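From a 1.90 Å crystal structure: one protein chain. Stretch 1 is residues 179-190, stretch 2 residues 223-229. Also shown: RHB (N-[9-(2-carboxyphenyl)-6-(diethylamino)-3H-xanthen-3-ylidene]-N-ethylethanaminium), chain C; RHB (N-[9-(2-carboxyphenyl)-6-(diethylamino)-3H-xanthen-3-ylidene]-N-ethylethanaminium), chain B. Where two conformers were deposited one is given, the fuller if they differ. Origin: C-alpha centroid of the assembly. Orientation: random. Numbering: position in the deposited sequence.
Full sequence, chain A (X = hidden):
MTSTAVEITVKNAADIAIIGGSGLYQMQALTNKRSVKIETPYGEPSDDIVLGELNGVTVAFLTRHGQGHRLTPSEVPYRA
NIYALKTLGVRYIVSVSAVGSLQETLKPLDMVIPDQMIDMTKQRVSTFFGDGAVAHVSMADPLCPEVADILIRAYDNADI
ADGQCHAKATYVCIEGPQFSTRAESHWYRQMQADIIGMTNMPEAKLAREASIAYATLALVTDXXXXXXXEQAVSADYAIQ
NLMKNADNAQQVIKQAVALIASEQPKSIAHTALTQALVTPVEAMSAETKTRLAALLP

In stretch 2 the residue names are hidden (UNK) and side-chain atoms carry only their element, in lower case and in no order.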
# COMPACT_ATOMS: atom_id res chain seq x y z
N PHE A 179 0.15 -16.21 2.10
CA PHE A 179 -1.32 -16.18 2.09
C PHE A 179 -1.85 -15.35 3.24
O PHE A 179 -1.11 -15.01 4.15
CB PHE A 179 -1.90 -17.61 2.07
CG PHE A 179 -1.47 -18.43 0.87
CD1 PHE A 179 -1.85 -18.04 -0.43
CD2 PHE A 179 -0.65 -19.56 1.02
CE1 PHE A 179 -1.45 -18.80 -1.54
CE2 PHE A 179 -0.26 -20.33 -0.09
CZ PHE A 179 -0.68 -19.96 -1.37
N SER A 180 -3.09 -14.92 3.12
CA SER A 180 -3.71 -13.90 3.97
C SER A 180 -3.88 -14.39 5.37
O SER A 180 -4.14 -15.62 5.59
CB SER A 180 -5.11 -13.60 3.42
OG SER A 180 -4.97 -12.95 2.17
N THR A 181 -3.82 -13.47 6.33
CA THR A 181 -4.23 -13.85 7.70
C THR A 181 -5.77 -14.03 7.71
O THR A 181 -6.43 -13.55 6.79
CB THR A 181 -3.86 -12.73 8.74
OG1 THR A 181 -4.74 -11.62 8.52
CG2 THR A 181 -2.38 -12.25 8.62
N ARG A 182 -6.33 -14.67 8.75
CA ARG A 182 -7.79 -14.80 8.84
C ARG A 182 -8.44 -13.48 8.93
O ARG A 182 -9.53 -13.30 8.39
CB ARG A 182 -8.27 -15.68 10.00
CG ARG A 182 -7.77 -17.09 9.88
CD ARG A 182 -8.35 -17.94 10.97
NE ARG A 182 -7.51 -19.10 11.27
CZ ARG A 182 -7.42 -20.13 10.44
NH1 ARG A 182 -8.15 -20.14 9.33
NH2 ARG A 182 -6.67 -21.19 10.74
N ALA A 183 -7.85 -12.54 9.69
CA ALA A 183 -8.45 -11.20 9.80
C ALA A 183 -8.45 -10.46 8.46
O ALA A 183 -9.40 -9.71 8.17
CB ALA A 183 -7.73 -10.32 10.88
N GLU A 184 -7.43 -10.66 7.65
CA GLU A 184 -7.42 -10.05 6.32
C GLU A 184 -8.49 -10.69 5.46
O GLU A 184 -9.24 -9.94 4.81
CB GLU A 184 -6.06 -10.18 5.61
CG GLU A 184 -4.99 -9.24 6.22
CD GLU A 184 -3.53 -9.66 5.94
OE1 GLU A 184 -3.23 -10.75 5.27
OE2 GLU A 184 -2.64 -8.85 6.35
N SER A 185 -8.60 -12.02 5.49
CA SER A 185 -9.66 -12.71 4.74
C SER A 185 -11.03 -12.23 5.12
O SER A 185 -11.84 -12.02 4.23
CB SER A 185 -9.63 -14.20 4.95
OG SER A 185 -8.47 -14.64 4.42
N HIS A 186 -11.30 -12.08 6.42
CA HIS A 186 -12.55 -11.52 6.94
C HIS A 186 -12.77 -10.13 6.40
O HIS A 186 -13.90 -9.75 5.99
CB HIS A 186 -12.51 -11.44 8.46
CG HIS A 186 -13.76 -10.86 9.06
ND1 HIS A 186 -13.91 -9.55 9.28
CD2 HIS A 186 -14.95 -11.46 9.46
CE1 HIS A 186 -15.12 -9.31 9.79
NE2 HIS A 186 -15.76 -10.49 9.89
N TRP A 187 -11.72 -9.31 6.44
CA TRP A 187 -11.84 -7.94 5.92
C TRP A 187 -12.17 -7.90 4.39
O TRP A 187 -13.05 -7.14 3.95
CB TRP A 187 -10.50 -7.19 6.21
CG TRP A 187 -10.36 -5.78 5.62
CD1 TRP A 187 -11.32 -4.79 5.45
CD2 TRP A 187 -9.10 -5.21 5.12
NE1 TRP A 187 -10.75 -3.64 4.91
CE2 TRP A 187 -9.40 -3.85 4.70
CE3 TRP A 187 -7.78 -5.69 5.01
CZ2 TRP A 187 -8.42 -3.00 4.16
CZ3 TRP A 187 -6.78 -4.82 4.51
CH2 TRP A 187 -7.10 -3.51 4.09
N TYR A 188 -11.53 -8.77 3.60
CA TYR A 188 -11.82 -8.81 2.15
C TYR A 188 -13.24 -9.24 1.88
O TYR A 188 -13.93 -8.70 0.98
CB TYR A 188 -10.88 -9.77 1.43
CG TYR A 188 -9.42 -9.43 1.64
CD1 TYR A 188 -8.97 -8.10 1.71
CD2 TYR A 188 -8.49 -10.45 1.74
CE1 TYR A 188 -7.64 -7.79 1.92
CE2 TYR A 188 -7.13 -10.16 1.94
CZ TYR A 188 -6.72 -8.81 2.01
OH TYR A 188 -5.39 -8.51 2.21
N ARG A 189 -13.73 -10.20 2.68
CA ARG A 189 -15.17 -10.53 2.68
C ARG A 189 -16.08 -9.33 2.99
O ARG A 189 -17.17 -9.18 2.35
CB ARG A 189 -15.50 -11.74 3.61
CG ARG A 189 -14.83 -13.07 3.21
CD ARG A 189 -15.17 -14.28 4.15
NE ARG A 189 -16.56 -14.20 4.61
CZ ARG A 189 -17.63 -14.77 4.06
NH1 ARG A 189 -17.54 -15.56 2.97
NH2 ARG A 189 -18.83 -14.57 4.61
N GLN A 190 -15.71 -8.49 3.97
CA GLN A 190 -16.54 -7.36 4.35
C GLN A 190 -16.52 -6.31 3.19
O GLN A 190 -17.48 -5.54 3.00
CB GLN A 190 -16.01 -6.79 5.70
CG GLN A 190 -16.54 -5.41 6.07
CD GLN A 190 -15.90 -4.86 7.35
OE1 GLN A 190 -15.61 -5.62 8.28
NE2 GLN A 190 -15.66 -3.57 7.38
N UNK A 223 -10.34 -22.68 -0.60
CA UNK A 223 -10.84 -21.57 0.17
C UNK A 223 -9.54 -20.89 0.56
O UNK A 223 -8.48 -21.54 0.64
c UNK A 223 -14.54 -24.57 0.18
c UNK A 223 -13.11 -22.64 0.67
c UNK A 223 -15.26 -22.32 -0.48
c UNK A 223 -14.09 -21.79 0.05
c UNK A 223 -11.83 -22.06 1.25
c UNK A 223 -15.50 -23.70 -0.41
c UNK A 223 -13.36 -24.04 0.73
N UNK A 224 -9.63 -19.59 0.76
CA UNK A 224 -8.55 -18.87 1.36
C UNK A 224 -8.60 -19.53 2.73
O UNK A 224 -9.41 -20.43 2.97
o UNK A 224 -6.39 -17.10 1.17
c UNK A 224 -7.52 -16.60 1.45
o UNK A 224 -7.59 -15.50 2.00
c UNK A 224 -8.79 -17.37 1.28
N UNK A 225 -7.68 -19.09 3.59
CA UNK A 225 -7.53 -19.50 5.00
C UNK A 225 -8.75 -19.32 5.94
O UNK A 225 -8.72 -19.84 7.06
c UNK A 225 -6.37 -18.65 5.54
s UNK A 225 -6.75 -16.89 5.70
N UNK A 226 -9.79 -18.59 5.52
CA UNK A 226 -11.01 -18.43 6.33
C UNK A 226 -11.70 -19.77 6.61
O UNK A 226 -12.76 -19.82 7.22
c UNK A 226 -16.74 -18.81 3.72
c UNK A 226 -14.47 -18.42 3.13
c UNK A 226 -11.91 -17.32 5.76
c UNK A 226 -14.16 -18.06 4.52
c UNK A 226 -15.19 -18.11 5.47
c UNK A 226 -12.29 -17.90 3.25
c UNK A 226 -15.74 -18.79 2.73
n UNK A 226 -13.33 -18.30 2.43
c UNK A 226 -12.73 -17.74 4.56
c UNK A 226 -16.47 -18.48 5.05
N UNK A 227 -11.05 -20.85 6.15
CA UNK A 227 -11.42 -22.24 6.41
C UNK A 227 -10.34 -23.04 7.13
O UNK A 227 -9.22 -23.13 6.62
n UNK A 227 -15.17 -22.20 3.92
c UNK A 227 -13.17 -22.82 4.64
c UNK A 227 -15.23 -23.50 4.26
n UNK A 227 -14.01 -23.87 4.70
c UNK A 227 -11.72 -22.91 5.07
c UNK A 227 -13.92 -21.75 4.14
N UNK A 228 -10.66 -23.62 8.31
CA UNK A 228 -9.71 -24.46 9.08
C UNK A 228 -9.30 -25.77 8.37
O UNK A 228 -9.76 -26.85 8.75
c UNK A 228 -10.47 -24.77 10.38
c UNK A 228 -11.90 -23.36 9.09
c UNK A 228 -11.50 -23.69 10.50
N UNK A 229 -8.41 -25.64 7.38
CA UNK A 229 -7.83 -26.79 6.64
C UNK A 229 -7.00 -27.76 7.53
O UNK A 229 -6.35 -28.69 7.03
n UNK A 229 -7.49 -25.11 3.27
c UNK A 229 -8.06 -25.59 4.37
c UNK A 229 -7.13 -26.32 5.34
o UNK A 229 -9.26 -25.47 4.60
O2 RHB C . -5.52 -23.65 -1.24
C26 RHB C . -4.84 -24.60 -1.68
C19 RHB C . -3.71 -24.22 -2.60
C14 RHB C . -3.33 -22.90 -2.66
C15 RHB C . -2.30 -22.51 -3.50
C16 RHB C . -1.64 -23.42 -4.31
C17 RHB C . -2.03 -24.76 -4.28
C18 RHB C . -3.06 -25.14 -3.43
C9 RHB C . -3.97 -21.90 -1.78
C8 RHB C . -4.28 -22.23 -0.37
C13 RHB C . -4.01 -23.52 0.06
C12 RHB C . -4.32 -23.89 1.36
C11 RHB C . -4.88 -22.98 2.24
N1 RHB C . -5.14 -23.46 3.56
C35 RHB C . -3.91 -23.98 4.18
C36 RHB C . -3.88 -25.49 4.21
C22 RHB C . -5.74 -22.44 4.45
C23 RHB C . -5.12 -22.51 5.84
C10 RHB C . -5.15 -21.67 1.80
C7 RHB C . -4.85 -21.27 0.48
O1 RHB C . -5.11 -19.98 -0.01
C1 RHB C . -4.82 -19.59 -1.33
C2 RHB C . -4.25 -20.52 -2.23
C6 RHB C . -5.07 -18.30 -1.81
C5 RHB C . -4.74 -18.01 -3.15
C4 RHB C . -4.19 -18.93 -4.02
C3 RHB C . -3.94 -20.20 -3.55
N2 RHB C . -4.90 -16.74 -3.66
C24 RHB C . -4.59 -15.95 -2.48
C25 RHB C . -3.59 -14.92 -2.92
C33 RHB C . -3.72 -16.49 -4.49
C34 RHB C . -3.73 -17.36 -5.74
O3 RHB C . -5.10 -25.80 -1.40
O2 RHB B . 4.19 -25.33 -4.58
C26 RHB B . 3.81 -25.55 -3.41
C19 RHB B . 2.71 -24.74 -2.80
C14 RHB B . 1.88 -23.84 -3.47
C15 RHB B . 0.89 -23.20 -2.73
C16 RHB B . 0.71 -23.42 -1.38
C17 RHB B . 1.54 -24.29 -0.73
C18 RHB B . 2.52 -24.95 -1.45
C9 RHB B . 1.89 -23.47 -4.92
C8 RHB B . 1.25 -22.16 -5.26
C13 RHB B . 0.69 -21.33 -4.30
C12 RHB B . 0.10 -20.11 -4.62
C11 RHB B . 0.08 -19.68 -5.93
N1 RHB B . -0.56 -18.47 -6.30
C35 RHB B . -1.80 -18.50 -5.50
C36 RHB B . -2.34 -19.92 -5.60
C22 RHB B . 0.15 -17.17 -6.20
C23 RHB B . 0.89 -16.87 -7.52
C10 RHB B . 0.61 -20.53 -6.89
C7 RHB B . 1.21 -21.74 -6.57
O1 RHB B . 1.74 -22.53 -7.55
C1 RHB B . 2.34 -23.74 -7.33
C2 RHB B . 2.44 -24.27 -6.05
C6 RHB B . 2.84 -24.43 -8.42
C5 RHB B . 3.46 -25.66 -8.27
C4 RHB B . 3.57 -26.20 -6.99
C3 RHB B . 3.06 -25.51 -5.89
N2 RHB B . 3.94 -26.33 -9.41
C24 RHB B . 5.06 -25.61 -10.04
C25 RHB B . 5.10 -25.98 -11.51
C33 RHB B . 4.29 -27.72 -9.08
C34 RHB B . 4.19 -28.56 -10.34
O3 RHB B . 4.30 -26.46 -2.72

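Position 223 carries seven side-chain carbons, one leading into a ring of six, with no heteroatom. The nearest, a ring carbon next to the attachment point, is 7.7 Å from Arg-189 NH1, so composition alone decides: a six-carbon ring without a hydroxyl is Phe-223. Its backbone O lies 3.5 Å from C10 of the chain C RHB.

Position 224 has two carbons, the second bearing two oxygens, which is a short carboxylate. One oxygen sits 2.7 Å from Ser-185 OG and 3.4 Å from Ser-180 CB; the other carboxylate oxygen of 224 is 3.4 Å from O1 of the chain C RHB. One methylene before the carboxylate makes this Asp-224. The approach to the serine is a hydrogen bond with Ser-185 OG as donor and Asp-224 OD2 as acceptor.

At position 225 there is one carbon and then one sulfur, and the chain ends there. The sulfur lies 3.1 Å from Ser-185 OG and 3.5 Å from Thr-181 O, lodged against the start of the helix. A terminal sulfur on the beta carbon identifies Cys-225. Its SG is also 2.9 Å from Ser-180 O, and its backbone O is 2.4 Å from Arg-182 NH1; both separations are too short in the model, and this loop is poorly ordered, so neither supports a bonding argument.

Position 226 shows one carbon followed by fused five- and six-membered rings holding eight carbons and one nitrogen, an indole, hence Trp-226. Its CB lies 3.9 Å from Ser-185 CB, and its CH2 is 3.4 Å from Arg-189 NH1. The guanidinium of Arg-189 lies flat on the indole, with centres 4.3 Å apart and planes at 25°. Arg-189 CZ is 4.3 Å from the centroid of the six-membered ring of Trp-226 and 21° off its normal, which places the cation over the pi face.

Position 227 has one carbon and a five-membered ring of three carbons and two nitrogens, an imidazole: His-227. Its CA-to-CB bond points away from stretch 1, and its nearest side-chain atom, CB, is 6.2 Å from Arg-182 NH1.

Position 228 has three carbons closing a ring onto the backbone N, which defines Pro-228. Pro-228 CD is 4.9 Å from Arg-182 NH1 and the ring N 4.4 Å, a peripheral neighbour.

Position 229 carries two carbons, the second bearing one oxygen and one nitrogen: a short amide, Asn-229. It makes no contact with stretch 1; its ND2 is 2.9 Å from N1 of the chain C RHB. Asn-229 N donates a weak 2.7 Å bond to His-227 O.

The contact, burying 449 Å², uses the helix of residues 182-190 and the loop just before it. Thr-181 OG1 caps the helix by accepting from Glu-184 N at 3.0 Å. Arg-182, the most covered on this side, turns its guanidinium edge to the backbone of Cys-225 and Trp-226. Ser-185 and Arg-189, one turn apart, both point toward the loop: the first gives the hydrogen bond to Asp-224, the second its cation-pi stack on Trp-226. Cys-225, between these two in sequence, sets its SG against Ser-185 OG and Thr-181 O.

Stretch 2, residues 223-229: FDCWHPN
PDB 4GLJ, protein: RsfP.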